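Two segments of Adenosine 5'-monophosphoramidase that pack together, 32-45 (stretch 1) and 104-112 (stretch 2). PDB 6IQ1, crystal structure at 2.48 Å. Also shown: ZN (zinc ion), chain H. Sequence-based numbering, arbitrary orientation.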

# COMPACT_ATOMS: atom_id res chain seq x y z
N LEU D 32 5.32 -3.58 15.76
CA LEU D 32 3.90 -3.70 16.04
C LEU D 32 3.23 -2.34 16.21
O LEU D 32 3.80 -1.42 16.81
N ASP D 33 2.01 -2.23 15.69
CA ASP D 33 1.21 -1.05 15.97
C ASP D 33 0.65 -1.19 17.38
O ASP D 33 -0.05 -2.16 17.68
N ILE D 34 0.99 -0.24 18.27
CA ILE D 34 0.54 -0.37 19.66
C ILE D 34 -0.88 0.16 19.88
O ILE D 34 -1.39 0.04 21.00
N GLN D 35 -1.53 0.71 18.86
CA GLN D 35 -2.98 0.92 18.86
C GLN D 35 -3.60 0.13 17.71
O GLN D 35 -4.22 0.72 16.82
N PRO D 36 -3.47 -1.19 17.72
CA PRO D 36 -3.80 -1.97 16.51
C PRO D 36 -5.29 -1.98 16.21
O PRO D 36 -6.13 -1.87 17.10
N ILE D 37 -5.60 -2.08 14.91
CA ILE D 37 -6.97 -2.29 14.46
C ILE D 37 -7.22 -3.75 14.09
O ILE D 37 -8.36 -4.11 13.75
N ALA D 38 -6.19 -4.59 14.14
CA ALA D 38 -6.30 -6.03 14.02
C ALA D 38 -5.14 -6.60 14.81
O ALA D 38 -4.22 -5.88 15.18
N GLU D 39 -5.17 -7.92 15.02
CA GLU D 39 -4.29 -8.53 16.01
C GLU D 39 -2.81 -8.19 15.76
O GLU D 39 -2.15 -7.57 16.61
N ALA D 40 -2.27 -8.61 14.63
CA ALA D 40 -0.85 -8.36 14.36
C ALA D 40 -0.68 -7.24 13.34
O ALA D 40 0.00 -7.40 12.33
N HIS D 41 -1.36 -6.13 13.58
CA HIS D 41 -1.19 -4.89 12.84
C HIS D 41 0.27 -4.43 12.92
O HIS D 41 0.76 -4.07 14.00
N VAL D 42 0.98 -4.46 11.80
CA VAL D 42 2.40 -4.13 11.76
C VAL D 42 2.56 -2.83 10.99
O VAL D 42 1.78 -2.54 10.08
N LEU D 43 3.55 -2.03 11.39
CA LEU D 43 3.98 -0.85 10.64
C LEU D 43 5.32 -1.15 10.00
O LEU D 43 6.15 -1.85 10.58
N ILE D 44 5.53 -0.60 8.81
CA ILE D 44 6.76 -0.80 8.04
C ILE D 44 7.19 0.55 7.51
O ILE D 44 6.43 1.19 6.77
N ILE D 45 8.37 1.01 7.90
CA ILE D 45 8.79 2.37 7.58
C ILE D 45 10.18 2.40 6.94
O ILE D 45 11.08 1.62 7.32
N HIS D 104 5.78 10.72 8.88
CA HIS D 104 6.86 9.86 8.38
C HIS D 104 6.19 8.68 7.68
O HIS D 104 5.38 7.97 8.29
N VAL D 105 6.52 8.48 6.40
CA VAL D 105 5.91 7.43 5.60
C VAL D 105 5.90 6.12 6.38
O VAL D 105 6.94 5.65 6.85
N HIS D 106 4.72 5.53 6.52
CA HIS D 106 4.59 4.22 7.15
C HIS D 106 3.55 3.41 6.41
O HIS D 106 2.48 3.93 6.07
N PHE D 107 3.87 2.15 6.18
CA PHE D 107 2.96 1.20 5.56
C PHE D 107 2.29 0.37 6.65
O PHE D 107 2.95 -0.04 7.61
N HIS D 108 1.00 0.11 6.50
CA HIS D 108 0.28 -0.78 7.41
C HIS D 108 0.11 -2.15 6.75
O HIS D 108 -0.37 -2.25 5.62
N LEU D 109 0.50 -3.19 7.47
CA LEU D 109 0.16 -4.57 7.11
C LEU D 109 -0.94 -5.00 8.08
O LEU D 109 -0.67 -5.21 9.26
N ILE D 110 -2.17 -5.10 7.58
CA ILE D 110 -3.31 -5.29 8.47
C ILE D 110 -4.02 -6.60 8.16
O ILE D 110 -4.67 -6.71 7.11
N PRO D 111 -3.93 -7.59 9.04
CA PRO D 111 -4.69 -8.84 8.83
C PRO D 111 -6.20 -8.59 8.82
O PRO D 111 -6.71 -7.72 9.53
N LYS D 112 -6.91 -9.34 7.98
CA LYS D 112 -8.37 -9.17 7.85
C LYS D 112 -9.04 -10.50 8.20
O LYS D 112 -9.27 -11.32 7.32

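Residues 42–45 and 107–112 run as antiparallel neighbouring strands, and their alternation sends side chains to two faces. On one face lie Val42, Ile44, Phe107 and Leu109, an apolar set suited to a buried sheet. Val42 (chi1 t) meets Leu109 flank to flank, CB to CB 4.3 Å. Ile44 takes chi1 m with chi2 off-well at 95°, which leaves its CD1 3.9 Å from Leu109 CB, while the Phe107 ring, chi1 m, leads away from the partner strand.

Leu43 and His108 occupy the other face. Leu43 (m, t) brings CD2 to 3.4 Å from His108 ND1 and to the edge of the His106 ring. His41, chi1 t, reaches in from the loop, so its NE2 hydrogen-bonds His108 ND1 at 2.8 Å. An imidazole suits this place because both its nitrogens can work: His41 ND1 accepts the backbone Ile37 N at 3.2 Å. Ile110 (m, t) covers one face of that ring, CG1 4.2 Å from its centroid, and its CG2 lies 3.7 Å from Ile37 CG1.

Ala38 points toward Pro111, its small CB only 3.3 Å from Pro111 O. At the far end, His106 ND1 donates to His104 O (2.8 Å), while His104 ND1 binds zinc at 2.2 Å.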

# COMPACT_ATOMS: atom_id res chain seq x y z
CB LEU D 32 3.68 -4.51 17.31
CG LEU D 32 3.81 -6.03 17.24
CD1 LEU D 32 3.69 -6.65 18.64
CD2 LEU D 32 2.78 -6.63 16.28
CB ASP D 33 0.09 -0.89 14.94
CG ASP D 33 -0.58 0.48 14.99
OD1 ASP D 33 -1.01 0.89 16.09
OD2 ASP D 33 -0.65 1.16 13.95
CB ILE D 34 1.53 0.32 20.61
CG1 ILE D 34 1.43 1.84 20.50
CG2 ILE D 34 2.92 -0.18 20.34
CD1 ILE D 34 2.24 2.58 21.55
CB GLN D 35 -3.33 2.40 18.75
CG GLN D 35 -2.47 3.31 19.63
CD GLN D 35 -2.73 4.79 19.43
OE1 GLN D 35 -2.14 5.42 18.57
NE2 GLN D 35 -3.61 5.35 20.26
CB PRO D 36 -3.29 -3.37 16.86
CG PRO D 36 -3.42 -3.45 18.35
CD PRO D 36 -3.10 -2.06 18.85
CB ILE D 37 -7.34 -1.36 13.29
CG1 ILE D 37 -6.77 -1.86 11.96
CG2 ILE D 37 -6.91 0.08 13.58
CD1 ILE D 37 -7.26 -1.10 10.76
CB ALA D 38 -6.23 -6.51 12.56
CB GLU D 39 -4.50 -10.04 16.04
CG GLU D 39 -3.69 -10.67 17.15
CD GLU D 39 -3.97 -12.14 17.33
OE1 GLU D 39 -4.80 -12.68 16.57
OE2 GLU D 39 -3.35 -12.73 18.24
CB ALA D 40 -0.16 -9.63 13.89
CB HIS D 41 -2.16 -3.84 13.41
CG HIS D 41 -2.22 -2.55 12.67
ND1 HIS D 41 -3.18 -1.59 12.94
CD2 HIS D 41 -1.44 -2.03 11.69
CE1 HIS D 41 -2.99 -0.55 12.16
NE2 HIS D 41 -1.95 -0.79 11.39
CB VAL D 42 3.22 -5.27 11.11
CG1 VAL D 42 4.70 -4.89 10.96
CG2 VAL D 42 3.07 -6.54 11.93
CB LEU D 43 4.11 0.39 11.52
CG LEU D 43 2.87 0.78 12.31
CD1 LEU D 43 3.23 1.81 13.34
CD2 LEU D 43 1.75 1.27 11.39
CB ILE D 44 6.57 -1.79 6.88
CG1 ILE D 44 6.01 -3.12 7.36
CG2 ILE D 44 7.88 -1.96 6.13
CD1 ILE D 44 4.50 -3.23 7.25
CB ILE D 45 8.74 3.27 8.84
CG1 ILE D 45 9.87 2.93 9.81
CG2 ILE D 45 7.37 3.15 9.54
CD1 ILE D 45 9.81 3.76 11.08
CB HIS D 104 7.75 9.40 9.53
CG HIS D 104 8.93 8.58 9.12
ND1 HIS D 104 10.23 8.90 9.48
CD2 HIS D 104 9.02 7.42 8.42
CE1 HIS D 104 11.06 7.99 9.00
NE2 HIS D 104 10.35 7.08 8.36
CB VAL D 105 6.66 7.27 4.27
CG1 VAL D 105 6.22 6.00 3.50
CG2 VAL D 105 6.45 8.51 3.42
CB HIS D 106 4.23 4.31 8.65
CG HIS D 106 3.05 5.18 8.96
ND1 HIS D 106 3.04 6.54 8.73
CD2 HIS D 106 1.85 4.89 9.53
CE1 HIS D 106 1.88 7.04 9.12
NE2 HIS D 106 1.14 6.06 9.61
CB PHE D 107 3.73 0.31 4.58
CG PHE D 107 4.07 1.01 3.29
CD1 PHE D 107 5.17 1.83 3.20
CD2 PHE D 107 3.27 0.84 2.16
CE1 PHE D 107 5.48 2.48 2.01
CE2 PHE D 107 3.57 1.47 0.97
CZ PHE D 107 4.66 2.30 0.89
CB HIS D 108 -1.11 -0.23 7.76
CG HIS D 108 -1.12 1.14 8.36
ND1 HIS D 108 -1.16 1.37 9.72
CD2 HIS D 108 -1.10 2.36 7.77
CE1 HIS D 108 -1.16 2.67 9.94
NE2 HIS D 108 -1.12 3.30 8.78
CB LEU D 109 1.37 -5.50 7.20
CG LEU D 109 0.99 -6.98 7.08
CD1 LEU D 109 0.26 -7.25 5.76
CD2 LEU D 109 2.18 -7.89 7.20
CB ILE D 110 -4.32 -4.14 8.36
CG1 ILE D 110 -3.61 -2.79 8.35
CG2 ILE D 110 -5.32 -4.24 9.49
CD1 ILE D 110 -4.55 -1.65 7.92
CB PRO D 111 -4.26 -9.71 10.01
CG PRO D 111 -2.82 -9.22 10.28
CD PRO D 111 -2.92 -7.74 10.10
CB LYS D 112 -8.77 -8.69 6.45
CG LYS D 112 -10.26 -8.39 6.29
CD LYS D 112 -10.61 -7.07 6.94
CE LYS D 112 -12.09 -6.74 6.81
NZ LYS D 112 -12.45 -5.53 7.59
ZN ZN H . 10.75 10.59 10.84